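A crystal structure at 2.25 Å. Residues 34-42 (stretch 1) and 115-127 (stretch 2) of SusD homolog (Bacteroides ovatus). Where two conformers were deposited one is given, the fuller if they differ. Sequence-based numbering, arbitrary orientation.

Stretch 1 34-42: NLQDLMMPE
Stretch 2 (115-127) LAELYRIVVMLRV

Stretch 2 is helical from Leu 115 to Val 127, part of a longer helix. Stretch 1 lies against it, helical over residues 34-37, and a type I turn runs from Asp 37 to Met 40, closed by Met 40 N to Asp 37 O at 3.3 Å. Met 40 leaves the turn extended (phi/psi -153/76), and Pro 41 follows at -58/138. The register is fixed at two points: the CA atoms of Gln 36 and Tyr 119 lie 5.8 Å apart, and those of Met 39 and Val 123 only 5.0 Å. Both chains therefore advance in the same sense along the contact, which buries 530 Å² in all.

Tyr 119 points toward stretch 1 with chi1 m (-57°) and chi2 -29°, laying its ring beneath the backbone of Gln 36. Gln 36 CA sits 3.8 Å from the centroid of the Tyr 119 ring, 11° off the normal, so the CA lies almost directly over the face, in a CH-pi contact. The glutamine chain, t at chi1 and chi2 with chi3 72°, then reaches the phenol oxygen: Gln 36 NE2 donates to Tyr 119 OH at 3.1 Å, a weak bond with an angle of 132°. NE2 and OE1 of Gln 36 also have hydrogen-bond partners elsewhere in the structure, so this buried amide is satisfied at both ends. Tyrosine suits the site because it offers an apolar ring and a polar tip together.

Apolar contacts continue around the ring. Leu 35 (m, t) places CB 3.7 Å from Tyr 119 CD2, while its CD1 lies 4.0 Å from Ala 116 CB, where the small alanine still gives a methyl to pack against. Met 39, a selenomethionine, extends as m, t, m; its SE is 3.9 Å from Tyr 119 CD1 and 3.7 Å from Val 122 CG1. This long, flexible side chain can bridge two helix residues, and its selenium approaches the ring obliquely. Val 122 and Val 123 are both t. The branched, apolar Val 123 presents a methyl to the backbone here: Val 123 CG2 lies 3.5 Å from Leu 38 O and 3.9 Å from Leu 38 CB.

The main polar tie lies one helical turn beyond Val 122. Arg 126 points toward stretch 1 and, with chi angles m, t, p and 124°, brings NH1 to the turn: Arg 126 NH1 donates to Met 39 O at 3.1 Å and 158°. That carbonyl, near the guanidinium plane, gains a charged donor in a buried setting. NH1 and NH2 also bond elsewhere in the structure. Met 40 SE (t, p, p) lies 3.6 Å from Arg 126 NH1 at the edge of the group, and Pro 41 CD is 3.9 Å from the same Arg 126 NH1.

Away from the contact, Asp 37 (chi1 t) braces the turn by accepting at OD1 from Glu 42 N at 3.2 Å. On stretch 2, Arg 120 NH1 forms a salt bridge with Glu 117 OE2 at 2.9 Å.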

# COMPACT_ATOMS: atom_id res chain seq x y z
N ASN A 34 9.84 -5.51 17.08
CA ASN A 34 10.55 -5.26 15.83
C ASN A 34 9.77 -5.92 14.65
O ASN A 34 9.65 -5.33 13.58
CB ASN A 34 12.02 -5.78 15.94
CG ASN A 34 12.85 -5.28 17.13
OD1 ASN A 34 12.53 -4.30 17.83
ND2 ASN A 34 13.98 -5.95 17.39
N LEU A 35 9.22 -7.13 14.87
CA LEU A 35 8.45 -7.84 13.85
C LEU A 35 7.19 -7.06 13.52
O LEU A 35 6.86 -6.90 12.34
CB LEU A 35 8.11 -9.28 14.28
CG LEU A 35 9.31 -10.24 14.60
CD1 LEU A 35 8.81 -11.63 14.89
CD2 LEU A 35 10.35 -10.30 13.45
N GLN A 36 6.53 -6.51 14.56
CA GLN A 36 5.31 -5.71 14.38
C GLN A 36 5.58 -4.46 13.53
O GLN A 36 4.79 -4.10 12.66
CB GLN A 36 4.74 -5.32 15.74
CG GLN A 36 3.41 -4.64 15.66
CD GLN A 36 2.92 -4.18 17.00
OE1 GLN A 36 3.43 -3.22 17.59
NE2 GLN A 36 1.91 -4.86 17.50
N ASP A 37 6.71 -3.81 13.78
CA ASP A 37 7.09 -2.58 13.11
C ASP A 37 7.23 -2.74 11.59
O ASP A 37 6.87 -1.83 10.85
CB ASP A 37 8.42 -2.08 13.71
CG ASP A 37 9.03 -0.90 12.97
OD1 ASP A 37 8.30 0.07 12.71
OD2 ASP A 37 10.21 -0.98 12.61
N LEU A 38 7.75 -3.88 11.13
CA LEU A 38 8.07 -4.12 9.71
C LEU A 38 6.85 -4.25 8.80
O LEU A 38 7.03 -4.25 7.56
CB LEU A 38 9.04 -5.33 9.55
CG LEU A 38 10.44 -5.03 10.12
CD1 LEU A 38 11.22 -6.31 10.40
CD2 LEU A 38 11.22 -4.01 9.24
N MSE A 39 5.62 -4.27 9.36
CA MSE A 39 4.41 -4.28 8.50
C MSE A 39 4.28 -2.97 7.71
O MSE A 39 3.74 -2.94 6.61
CB MSE A 39 3.14 -4.50 9.36
CG MSE A 39 3.17 -5.84 10.11
SE MSE A 39 1.38 -6.32 10.73
CE MSE A 39 1.27 -5.15 12.17
N MSE A 40 4.74 -1.87 8.32
CA MSE A 40 4.70 -0.49 7.80
C MSE A 40 5.89 0.21 8.47
O MSE A 40 5.72 0.89 9.49
CB MSE A 40 3.34 0.14 8.16
CG MSE A 40 3.02 1.37 7.32
SE MSE A 40 2.72 0.94 5.43
CE MSE A 40 1.15 -0.19 5.68
N PRO A 41 7.13 -0.08 7.99
CA PRO A 41 8.34 0.32 8.73
C PRO A 41 8.50 1.80 9.04
O PRO A 41 8.23 2.66 8.22
CB PRO A 41 9.50 -0.19 7.88
CG PRO A 41 8.88 -0.61 6.57
CD PRO A 41 7.47 -0.96 6.84
N GLU A 42 8.94 2.06 10.27
CA GLU A 42 9.19 3.38 10.82
C GLU A 42 10.57 3.92 10.43
O GLU A 42 10.68 5.14 10.20
CB GLU A 42 9.06 3.33 12.34
CG GLU A 42 9.22 4.69 12.99
CD GLU A 42 9.16 4.73 14.50
OE1 GLU A 42 8.40 3.93 15.09
OE2 GLU A 42 9.87 5.58 15.08
N LEU A 115 1.16 -14.39 16.76
CA LEU A 115 1.34 -12.99 16.40
C LEU A 115 2.60 -12.81 15.52
O LEU A 115 2.54 -12.11 14.53
CB LEU A 115 1.44 -12.13 17.65
CG LEU A 115 0.14 -11.85 18.37
CD1 LEU A 115 0.43 -11.27 19.72
CD2 LEU A 115 -0.76 -10.93 17.57
N ALA A 116 3.70 -13.51 15.86
CA ALA A 116 4.94 -13.48 15.07
C ALA A 116 4.66 -13.96 13.63
O ALA A 116 5.11 -13.31 12.68
CB ALA A 116 6.01 -14.36 15.73
N GLU A 117 3.87 -15.04 13.48
CA GLU A 117 3.45 -15.58 12.18
C GLU A 117 2.53 -14.61 11.44
O GLU A 117 2.64 -14.50 10.22
CB GLU A 117 2.75 -16.94 12.33
CG GLU A 117 2.86 -17.81 11.09
CD GLU A 117 4.28 -18.21 10.72
OE1 GLU A 117 5.13 -18.30 11.64
OE2 GLU A 117 4.54 -18.42 9.52
N LEU A 118 1.62 -13.92 12.16
CA LEU A 118 0.72 -12.92 11.57
C LEU A 118 1.54 -11.77 10.96
O LEU A 118 1.25 -11.37 9.84
CB LEU A 118 -0.29 -12.39 12.61
CG LEU A 118 -1.29 -11.31 12.13
CD1 LEU A 118 -2.21 -11.84 11.04
CD2 LEU A 118 -2.13 -10.79 13.28
N TYR A 119 2.59 -11.29 11.67
CA TYR A 119 3.47 -10.21 11.20
C TYR A 119 4.23 -10.68 9.98
O TYR A 119 4.29 -9.93 9.01
CB TYR A 119 4.44 -9.75 12.31
CG TYR A 119 3.76 -9.28 13.59
CD1 TYR A 119 2.48 -8.71 13.55
CD2 TYR A 119 4.41 -9.37 14.82
CE1 TYR A 119 1.87 -8.25 14.72
CE2 TYR A 119 3.79 -8.94 15.99
CZ TYR A 119 2.53 -8.36 15.93
OH TYR A 119 1.93 -7.94 17.09
N ARG A 120 4.73 -11.93 10.00
CA ARG A 120 5.41 -12.57 8.86
C ARG A 120 4.53 -12.58 7.61
O ARG A 120 5.00 -12.21 6.54
CB ARG A 120 5.80 -14.01 9.22
CG ARG A 120 6.75 -14.61 8.23
CD ARG A 120 6.83 -16.09 8.47
NE ARG A 120 7.71 -16.71 7.49
CZ ARG A 120 7.67 -17.99 7.16
NH1 ARG A 120 6.78 -18.80 7.72
NH2 ARG A 120 8.51 -18.47 6.25
N ILE A 121 3.24 -12.99 7.75
CA ILE A 121 2.29 -13.00 6.65
C ILE A 121 2.13 -11.58 6.05
O ILE A 121 2.33 -11.43 4.86
CB ILE A 121 0.93 -13.63 7.07
CG1 ILE A 121 1.14 -15.13 7.36
CG2 ILE A 121 -0.13 -13.41 5.98
CD1 ILE A 121 -0.00 -15.85 8.06
N VAL A 122 1.86 -10.55 6.88
CA VAL A 122 1.66 -9.16 6.43
C VAL A 122 2.94 -8.61 5.74
O VAL A 122 2.83 -7.99 4.68
CB VAL A 122 1.21 -8.21 7.60
CG1 VAL A 122 1.01 -6.77 7.12
CG2 VAL A 122 -0.05 -8.72 8.29
N VAL A 123 4.13 -8.86 6.33
CA VAL A 123 5.41 -8.36 5.81
C VAL A 123 5.73 -9.05 4.48
O VAL A 123 6.02 -8.38 3.50
CB VAL A 123 6.57 -8.52 6.83
CG1 VAL A 123 7.92 -8.16 6.21
CG2 VAL A 123 6.31 -7.66 8.06
N MSE A 124 5.65 -10.37 4.46
CA MSE A 124 5.98 -11.14 3.26
C MSE A 124 4.87 -11.02 2.20
O MSE A 124 5.15 -11.23 1.03
CB MSE A 124 6.36 -12.58 3.62
CG MSE A 124 7.63 -12.63 4.48
SE MSE A 124 9.17 -11.78 3.59
CE MSE A 124 10.19 -11.07 5.15
N LEU A 125 3.66 -10.61 2.60
CA LEU A 125 2.57 -10.28 1.66
C LEU A 125 3.01 -9.08 0.81
O LEU A 125 2.82 -9.12 -0.38
CB LEU A 125 1.23 -9.99 2.38
CG LEU A 125 -0.01 -9.70 1.49
CD1 LEU A 125 -0.37 -10.91 0.60
CD2 LEU A 125 -1.21 -9.32 2.35
N ARG A 126 3.63 -8.04 1.42
CA ARG A 126 4.17 -6.87 0.69
C ARG A 126 5.22 -7.32 -0.33
O ARG A 126 5.21 -6.85 -1.46
CB ARG A 126 4.86 -5.84 1.62
CG ARG A 126 4.06 -5.31 2.78
CD ARG A 126 4.95 -4.40 3.61
NE ARG A 126 5.56 -3.38 2.76
CZ ARG A 126 5.47 -2.07 2.94
NH1 ARG A 126 4.83 -1.58 3.99
NH2 ARG A 126 6.05 -1.24 2.08
N VAL A 127 6.14 -8.21 0.10
CA VAL A 127 7.25 -8.73 -0.69
C VAL A 127 6.74 -9.58 -1.88
O VAL A 127 7.16 -9.33 -3.01
CB VAL A 127 8.31 -9.48 0.16
CG1 VAL A 127 9.51 -9.89 -0.70
CG2 VAL A 127 8.75 -8.63 1.36